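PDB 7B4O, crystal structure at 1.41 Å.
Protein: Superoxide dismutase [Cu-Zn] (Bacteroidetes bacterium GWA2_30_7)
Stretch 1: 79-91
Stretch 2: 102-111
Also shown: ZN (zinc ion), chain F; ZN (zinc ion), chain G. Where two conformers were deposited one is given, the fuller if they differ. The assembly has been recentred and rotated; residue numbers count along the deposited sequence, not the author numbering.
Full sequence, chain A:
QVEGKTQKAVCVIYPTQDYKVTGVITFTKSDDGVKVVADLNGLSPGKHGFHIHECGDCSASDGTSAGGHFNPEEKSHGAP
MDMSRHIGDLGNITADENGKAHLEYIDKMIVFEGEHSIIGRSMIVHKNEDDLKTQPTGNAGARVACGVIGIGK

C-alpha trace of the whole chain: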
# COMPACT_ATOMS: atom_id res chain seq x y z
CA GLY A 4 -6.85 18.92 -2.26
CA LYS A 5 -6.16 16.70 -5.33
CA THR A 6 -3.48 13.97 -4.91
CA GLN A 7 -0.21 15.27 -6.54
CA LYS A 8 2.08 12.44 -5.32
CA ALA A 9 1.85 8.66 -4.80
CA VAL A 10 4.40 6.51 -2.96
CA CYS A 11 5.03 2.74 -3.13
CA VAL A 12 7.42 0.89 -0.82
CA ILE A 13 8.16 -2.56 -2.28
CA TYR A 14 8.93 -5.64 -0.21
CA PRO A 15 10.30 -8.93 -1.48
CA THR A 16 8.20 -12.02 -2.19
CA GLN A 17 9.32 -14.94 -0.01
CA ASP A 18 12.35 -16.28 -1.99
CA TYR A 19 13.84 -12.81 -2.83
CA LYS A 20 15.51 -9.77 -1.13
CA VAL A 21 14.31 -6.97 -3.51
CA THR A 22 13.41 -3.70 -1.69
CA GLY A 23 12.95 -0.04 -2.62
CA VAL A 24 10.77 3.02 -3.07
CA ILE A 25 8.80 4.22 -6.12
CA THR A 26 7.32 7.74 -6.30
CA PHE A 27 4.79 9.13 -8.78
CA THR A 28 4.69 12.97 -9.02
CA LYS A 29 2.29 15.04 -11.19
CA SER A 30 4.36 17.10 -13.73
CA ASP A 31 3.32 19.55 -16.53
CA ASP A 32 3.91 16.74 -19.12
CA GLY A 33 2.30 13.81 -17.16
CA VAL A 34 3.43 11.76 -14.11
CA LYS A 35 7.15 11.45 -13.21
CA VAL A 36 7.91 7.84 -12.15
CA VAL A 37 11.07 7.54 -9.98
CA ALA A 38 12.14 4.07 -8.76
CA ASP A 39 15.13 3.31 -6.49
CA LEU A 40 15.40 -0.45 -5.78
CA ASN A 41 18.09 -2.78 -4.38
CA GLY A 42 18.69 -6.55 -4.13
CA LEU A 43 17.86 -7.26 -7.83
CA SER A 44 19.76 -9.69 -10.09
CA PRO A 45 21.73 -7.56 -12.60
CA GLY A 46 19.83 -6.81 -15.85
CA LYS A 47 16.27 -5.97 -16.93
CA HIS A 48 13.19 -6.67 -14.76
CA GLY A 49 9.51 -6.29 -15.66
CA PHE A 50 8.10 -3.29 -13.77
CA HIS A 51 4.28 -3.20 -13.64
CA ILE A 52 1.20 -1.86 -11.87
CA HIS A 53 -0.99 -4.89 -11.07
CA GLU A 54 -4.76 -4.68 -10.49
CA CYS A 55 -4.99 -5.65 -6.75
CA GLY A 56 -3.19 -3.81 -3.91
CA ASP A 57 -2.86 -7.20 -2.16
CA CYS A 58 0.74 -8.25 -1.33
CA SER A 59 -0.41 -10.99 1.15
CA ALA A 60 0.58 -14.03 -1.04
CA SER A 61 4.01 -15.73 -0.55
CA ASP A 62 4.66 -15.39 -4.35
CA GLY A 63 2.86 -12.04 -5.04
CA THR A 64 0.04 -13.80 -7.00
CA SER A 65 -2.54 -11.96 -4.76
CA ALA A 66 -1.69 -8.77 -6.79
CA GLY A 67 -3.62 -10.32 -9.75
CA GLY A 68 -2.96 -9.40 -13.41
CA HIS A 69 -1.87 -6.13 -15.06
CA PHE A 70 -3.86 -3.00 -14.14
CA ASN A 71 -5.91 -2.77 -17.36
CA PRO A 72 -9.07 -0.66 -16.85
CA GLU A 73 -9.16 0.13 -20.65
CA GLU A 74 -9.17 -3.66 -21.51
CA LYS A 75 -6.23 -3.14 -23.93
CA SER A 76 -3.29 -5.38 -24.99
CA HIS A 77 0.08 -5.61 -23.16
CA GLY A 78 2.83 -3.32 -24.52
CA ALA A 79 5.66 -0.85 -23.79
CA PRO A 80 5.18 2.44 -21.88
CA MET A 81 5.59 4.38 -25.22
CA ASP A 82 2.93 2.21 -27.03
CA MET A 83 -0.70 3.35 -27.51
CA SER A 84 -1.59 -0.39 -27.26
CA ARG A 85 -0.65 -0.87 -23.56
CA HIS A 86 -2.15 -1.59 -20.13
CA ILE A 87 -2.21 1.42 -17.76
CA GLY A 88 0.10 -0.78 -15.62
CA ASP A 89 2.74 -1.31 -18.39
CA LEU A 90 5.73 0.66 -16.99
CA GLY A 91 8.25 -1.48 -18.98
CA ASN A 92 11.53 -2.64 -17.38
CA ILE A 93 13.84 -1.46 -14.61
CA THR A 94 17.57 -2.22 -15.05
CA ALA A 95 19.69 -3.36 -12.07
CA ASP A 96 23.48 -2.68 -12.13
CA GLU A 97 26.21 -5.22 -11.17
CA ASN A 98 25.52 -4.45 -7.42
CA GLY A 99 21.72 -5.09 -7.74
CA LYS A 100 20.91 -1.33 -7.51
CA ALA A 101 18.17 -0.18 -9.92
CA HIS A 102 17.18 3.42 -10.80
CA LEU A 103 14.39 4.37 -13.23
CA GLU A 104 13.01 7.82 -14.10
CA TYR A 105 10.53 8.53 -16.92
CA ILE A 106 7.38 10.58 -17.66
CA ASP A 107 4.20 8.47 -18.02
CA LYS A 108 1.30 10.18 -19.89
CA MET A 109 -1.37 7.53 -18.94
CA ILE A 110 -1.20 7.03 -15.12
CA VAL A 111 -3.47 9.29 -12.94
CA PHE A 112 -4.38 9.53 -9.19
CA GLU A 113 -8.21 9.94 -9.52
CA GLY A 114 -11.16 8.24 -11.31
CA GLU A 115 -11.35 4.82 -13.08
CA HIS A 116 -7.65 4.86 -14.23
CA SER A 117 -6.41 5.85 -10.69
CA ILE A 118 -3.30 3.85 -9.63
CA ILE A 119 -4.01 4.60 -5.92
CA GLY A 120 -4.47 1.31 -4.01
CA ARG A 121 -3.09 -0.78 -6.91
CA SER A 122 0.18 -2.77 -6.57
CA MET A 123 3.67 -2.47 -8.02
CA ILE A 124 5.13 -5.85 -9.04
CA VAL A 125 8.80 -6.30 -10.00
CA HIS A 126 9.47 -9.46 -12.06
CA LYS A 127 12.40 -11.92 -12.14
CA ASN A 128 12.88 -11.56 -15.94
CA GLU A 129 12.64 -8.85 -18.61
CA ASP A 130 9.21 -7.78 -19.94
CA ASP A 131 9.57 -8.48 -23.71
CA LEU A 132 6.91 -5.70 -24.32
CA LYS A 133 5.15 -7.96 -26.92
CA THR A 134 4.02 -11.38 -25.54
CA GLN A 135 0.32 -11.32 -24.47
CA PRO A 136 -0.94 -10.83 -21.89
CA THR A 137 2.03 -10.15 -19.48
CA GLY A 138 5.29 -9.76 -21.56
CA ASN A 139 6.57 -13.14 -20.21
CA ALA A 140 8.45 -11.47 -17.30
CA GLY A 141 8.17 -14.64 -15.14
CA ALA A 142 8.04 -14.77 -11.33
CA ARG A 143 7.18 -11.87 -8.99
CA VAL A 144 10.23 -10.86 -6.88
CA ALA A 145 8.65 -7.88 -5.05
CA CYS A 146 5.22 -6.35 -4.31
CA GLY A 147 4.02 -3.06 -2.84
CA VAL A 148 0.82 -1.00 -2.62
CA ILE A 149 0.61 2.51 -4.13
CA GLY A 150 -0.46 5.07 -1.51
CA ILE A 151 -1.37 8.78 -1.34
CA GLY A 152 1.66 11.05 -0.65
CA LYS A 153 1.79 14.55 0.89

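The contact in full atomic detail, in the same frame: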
# COMPACT_ATOMS: atom_id res chain seq x y z
N ALA A 79 4.61 -1.71 -24.38
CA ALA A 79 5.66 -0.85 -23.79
C ALA A 79 5.04 0.45 -23.31
O ALA A 79 4.00 0.87 -23.82
CB ALA A 79 6.74 -0.61 -24.81
N PRO A 80 5.68 1.15 -22.35
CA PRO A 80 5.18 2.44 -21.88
C PRO A 80 4.86 3.44 -23.01
O PRO A 80 3.89 4.17 -22.89
CB PRO A 80 6.32 2.97 -21.00
CG PRO A 80 7.10 1.76 -20.58
CD PRO A 80 6.87 0.70 -21.63
N MET A 81 5.67 3.43 -24.08
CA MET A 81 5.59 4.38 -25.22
C MET A 81 4.50 3.95 -26.21
O MET A 81 4.20 4.75 -27.12
CB MET A 81 6.93 4.44 -25.98
CG MET A 81 7.13 3.24 -26.91
SD MET A 81 8.54 3.37 -28.06
CE MET A 81 7.68 3.80 -29.57
N ASP A 82 3.94 2.74 -26.07
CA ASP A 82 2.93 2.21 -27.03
C ASP A 82 1.55 2.78 -26.68
O ASP A 82 1.26 2.98 -25.49
CB ASP A 82 2.87 0.68 -26.99
CG ASP A 82 4.12 -0.01 -27.52
OD1 ASP A 82 4.91 0.65 -28.24
OD2 ASP A 82 4.27 -1.21 -27.20
N MET A 83 0.73 3.02 -27.70
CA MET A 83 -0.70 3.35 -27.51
C MET A 83 -1.43 2.08 -27.07
O MET A 83 -2.31 2.16 -26.21
CB MET A 83 -1.29 3.88 -28.82
CG MET A 83 -0.66 5.17 -29.26
SD MET A 83 -0.88 6.45 -28.01
CE MET A 83 0.74 6.50 -27.27
N SER A 84 -1.04 0.93 -27.63
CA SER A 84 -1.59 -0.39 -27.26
C SER A 84 -0.83 -0.91 -26.03
O SER A 84 0.15 -1.67 -26.21
CB SER A 84 -1.52 -1.34 -28.43
OG SER A 84 -2.14 -2.56 -28.10
N ARG A 85 -1.26 -0.48 -24.85
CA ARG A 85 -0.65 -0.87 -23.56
C ARG A 85 -1.71 -0.90 -22.47
O ARG A 85 -2.75 -0.24 -22.59
CB ARG A 85 0.49 0.07 -23.17
CG ARG A 85 0.05 1.50 -22.89
CD ARG A 85 1.15 2.32 -22.23
NE ARG A 85 1.03 2.34 -20.77
CZ ARG A 85 1.60 3.24 -19.99
NH1 ARG A 85 2.36 4.19 -20.50
NH2 ARG A 85 1.39 3.20 -18.68
N HIS A 86 -1.43 -1.66 -21.42
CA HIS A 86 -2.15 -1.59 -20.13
C HIS A 86 -1.71 -0.31 -19.42
O HIS A 86 -0.55 0.10 -19.59
CB HIS A 86 -1.78 -2.81 -19.27
CG HIS A 86 -2.10 -4.12 -19.90
ND1 HIS A 86 -1.32 -5.24 -19.73
CD2 HIS A 86 -3.12 -4.49 -20.71
CE1 HIS A 86 -1.88 -6.24 -20.38
NE2 HIS A 86 -2.96 -5.81 -20.99
N ILE A 87 -2.61 0.30 -18.65
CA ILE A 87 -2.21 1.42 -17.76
C ILE A 87 -0.98 0.97 -16.95
O ILE A 87 -0.05 1.77 -16.78
CB ILE A 87 -3.36 1.89 -16.87
CG1 ILE A 87 -4.54 2.45 -17.67
CG2 ILE A 87 -2.85 2.91 -15.86
CD1 ILE A 87 -4.19 3.56 -18.63
N GLY A 88 -0.97 -0.28 -16.51
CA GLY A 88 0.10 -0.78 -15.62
C GLY A 88 1.42 -1.09 -16.32
O GLY A 88 2.34 -1.59 -15.64
N ASP A 89 1.54 -0.90 -17.63
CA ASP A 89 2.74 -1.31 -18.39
C ASP A 89 3.84 -0.25 -18.29
O ASP A 89 3.94 0.61 -19.18
CB ASP A 89 2.38 -1.64 -19.84
CG ASP A 89 1.57 -2.91 -19.96
OD1 ASP A 89 1.49 -3.68 -18.96
OD2 ASP A 89 1.00 -3.12 -21.06
N LEU A 90 4.65 -0.32 -17.23
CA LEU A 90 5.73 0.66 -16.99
C LEU A 90 7.07 0.09 -17.46
O LEU A 90 8.09 0.70 -17.15
CB LEU A 90 5.78 1.04 -15.50
CG LEU A 90 4.45 1.40 -14.83
CD1 LEU A 90 4.71 2.03 -13.48
CD2 LEU A 90 3.58 2.34 -15.67
N GLY A 91 7.06 -0.98 -18.26
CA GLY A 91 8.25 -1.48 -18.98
C GLY A 91 9.19 -2.27 -18.09
O GLY A 91 8.72 -3.20 -17.41
N HIS A 102 17.77 2.06 -10.72
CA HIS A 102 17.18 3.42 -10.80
C HIS A 102 16.40 3.52 -12.10
O HIS A 102 16.93 3.12 -13.17
CB HIS A 102 18.27 4.48 -10.68
CG HIS A 102 17.78 5.87 -10.83
ND1 HIS A 102 17.06 6.53 -9.84
CD2 HIS A 102 17.91 6.74 -11.85
CE1 HIS A 102 16.77 7.75 -10.26
NE2 HIS A 102 17.29 7.90 -11.48
N LEU A 103 15.20 4.06 -12.02
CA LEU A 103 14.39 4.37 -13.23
C LEU A 103 13.72 5.71 -13.01
O LEU A 103 13.23 5.96 -11.91
CB LEU A 103 13.36 3.26 -13.46
CG LEU A 103 12.37 3.51 -14.60
CD1 LEU A 103 13.08 3.62 -15.94
CD2 LEU A 103 11.31 2.42 -14.63
N GLU A 104 13.74 6.54 -14.05
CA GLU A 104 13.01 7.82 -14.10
C GLU A 104 12.44 7.97 -15.50
O GLU A 104 13.20 7.88 -16.46
CB GLU A 104 13.99 8.94 -13.76
CG GLU A 104 13.40 10.30 -13.56
CD GLU A 104 14.50 11.28 -13.20
OE1 GLU A 104 14.35 12.44 -13.61
OE2 GLU A 104 15.53 10.88 -12.54
N TYR A 105 11.14 8.19 -15.61
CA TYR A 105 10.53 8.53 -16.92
C TYR A 105 9.19 9.21 -16.65
O TYR A 105 8.66 9.14 -15.52
CB TYR A 105 10.41 7.30 -17.83
CG TYR A 105 9.18 6.47 -17.60
CD1 TYR A 105 9.11 5.58 -16.54
CD2 TYR A 105 8.07 6.60 -18.41
CE1 TYR A 105 7.97 4.83 -16.32
CE2 TYR A 105 6.92 5.85 -18.20
CZ TYR A 105 6.87 4.96 -17.15
OH TYR A 105 5.76 4.22 -16.92
N ILE A 106 8.68 9.86 -17.69
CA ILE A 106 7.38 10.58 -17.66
C ILE A 106 6.33 9.68 -18.32
O ILE A 106 6.46 9.39 -19.54
CB ILE A 106 7.49 11.93 -18.37
CG1 ILE A 106 8.59 12.81 -17.77
CG2 ILE A 106 6.14 12.62 -18.37
CD1 ILE A 106 8.44 13.06 -16.29
N ASP A 107 5.33 9.29 -17.55
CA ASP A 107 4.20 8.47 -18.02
C ASP A 107 3.01 9.40 -18.28
O ASP A 107 2.69 10.22 -17.42
CB ASP A 107 3.88 7.37 -17.00
CG ASP A 107 2.95 6.33 -17.59
OD1 ASP A 107 1.76 6.65 -17.76
OD2 ASP A 107 3.42 5.24 -17.86
N LYS A 108 2.40 9.28 -19.45
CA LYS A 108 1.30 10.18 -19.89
C LYS A 108 -0.07 9.51 -19.67
O LYS A 108 -1.08 10.14 -20.02
CB LYS A 108 1.52 10.55 -21.36
CG LYS A 108 2.76 11.40 -21.59
CD LYS A 108 2.75 12.16 -22.90
CE LYS A 108 3.73 13.31 -22.92
NZ LYS A 108 3.16 14.54 -22.33
N MET A 109 -0.11 8.31 -19.10
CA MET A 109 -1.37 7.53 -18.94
C MET A 109 -1.79 7.40 -17.47
O MET A 109 -2.99 7.37 -17.20
CB MET A 109 -1.22 6.14 -19.56
CG MET A 109 -0.98 6.18 -21.05
SD MET A 109 -1.54 4.67 -21.83
CE MET A 109 -1.33 5.06 -23.57
N ILE A 110 -0.84 7.30 -16.54
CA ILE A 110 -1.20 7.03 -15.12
C ILE A 110 -1.75 8.31 -14.48
O ILE A 110 -1.23 9.42 -14.74
CB ILE A 110 -0.04 6.38 -14.35
CG1 ILE A 110 1.20 7.26 -14.26
CG2 ILE A 110 0.30 5.02 -14.96
CD1 ILE A 110 2.41 6.51 -13.73
N VAL A 111 -2.82 8.17 -13.69
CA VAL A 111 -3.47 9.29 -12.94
C VAL A 111 -3.75 8.84 -11.50
O VAL A 111 -3.59 7.63 -11.22
CB VAL A 111 -4.75 9.76 -13.64
CG1 VAL A 111 -4.47 10.31 -15.03
CG2 VAL A 111 -5.79 8.66 -13.72
ZN ZN F . 0.65 -5.37 -19.31
ZN ZN G . 17.37 9.63 -12.49
O HOH W 1 3.32 7.24 -21.34

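How does the start of the first stretch meet the second? Ala-79 to Asp-82 form a type I beta turn, closed by the backbone bond from Asp-82 N to Ala-79 O (2.9 Å) and by a side-chain bond from Ala-79 N to Asp-82 OD2 (2.9 Å). Within this turn the CA-to-CB bond of Pro-80 points toward the other stretch, where its CB lies 4.1 Å from CE2 of Tyr-105, an apolar contact with the aromatic ring. The carbonyl of Pro-80 is also engaged: a water that accepts a hydrogen bond from Lys-108 N (2.9 Å) makes a weak one to Pro-80 O (3.5 Å), so the two backbones are loosely bridged.

What covers the far end of Met-109? Its methyl group reaches the backbone where the turn ends, with CE 3.8 Å from Asp-82 O and 4.0 Å from Met-83 O. Met-83 directs its CA-to-CB bond away, yet the end of its side chain comes nearer, leaving the two methionine CE atoms 4.5 Å apart. Met-109 has more of its surface covered by the opposing stretch than any other residue here, because its extended side chain runs past several residues in turn.

Why is Arg-85 the polar centre of the contact? Its CA-to-CB bond points toward the second stretch, and its guanidinium group forms a salt bridge with Asp-107: NH1 and NH2 each donate to the same oxygen, OD2, at 3.0 Å. That oxygen lies at the edge of the guanidinium, near its plane, whereas Met-109 SD sits over one face and approaches Arg-85 CD to 3.6 Å. The remaining hydrogen bonds hold the group in place within its own stretch, from NH1 to Pro-80 O (2.8 Å), NE to His-86 O (3.0 Å) and NH2 to Ile-87 O (2.8 Å). Asp-107 is held in turn by its own stretch. Its OD2 also accepts from Tyr-105 OH (2.7 Å), while OD1 receives Met-109 N (2.8 Å) and Ile-110 N (2.9 Å), tying the carboxylate to the backbone that follows the strand. The charged pair thus joins two segments that are each internally braced.

What closes the contact beyond the arginine? The CA-to-CB bond of His-86 points away from the second stretch; His-86 ND1 binds ZN of chain F at 2.0 Å, and Asp-89 OD1 binds the same ion at 1.9 Å. The two residues are the ends of a type I turn, and Ile-87, inside it, makes apolar contacts with the second stretch. Its CD1 is 4.0 Å from Met-109 CB and its CG2 is 3.9 Å from Ile-110 CG2. Leu-90 then brings CD2 within 4.3 Å of Ile-110 CG2 and, more tightly, within 3.1 Å of Tyr-105 OH, a close packing contact for a methyl group. The same methyl lies 3.6 Å from Asp-107 OD2, so the leucine packs beside the tyrosine-aspartate hydrogen bond, flanking the salt bridge with hydrocarbon.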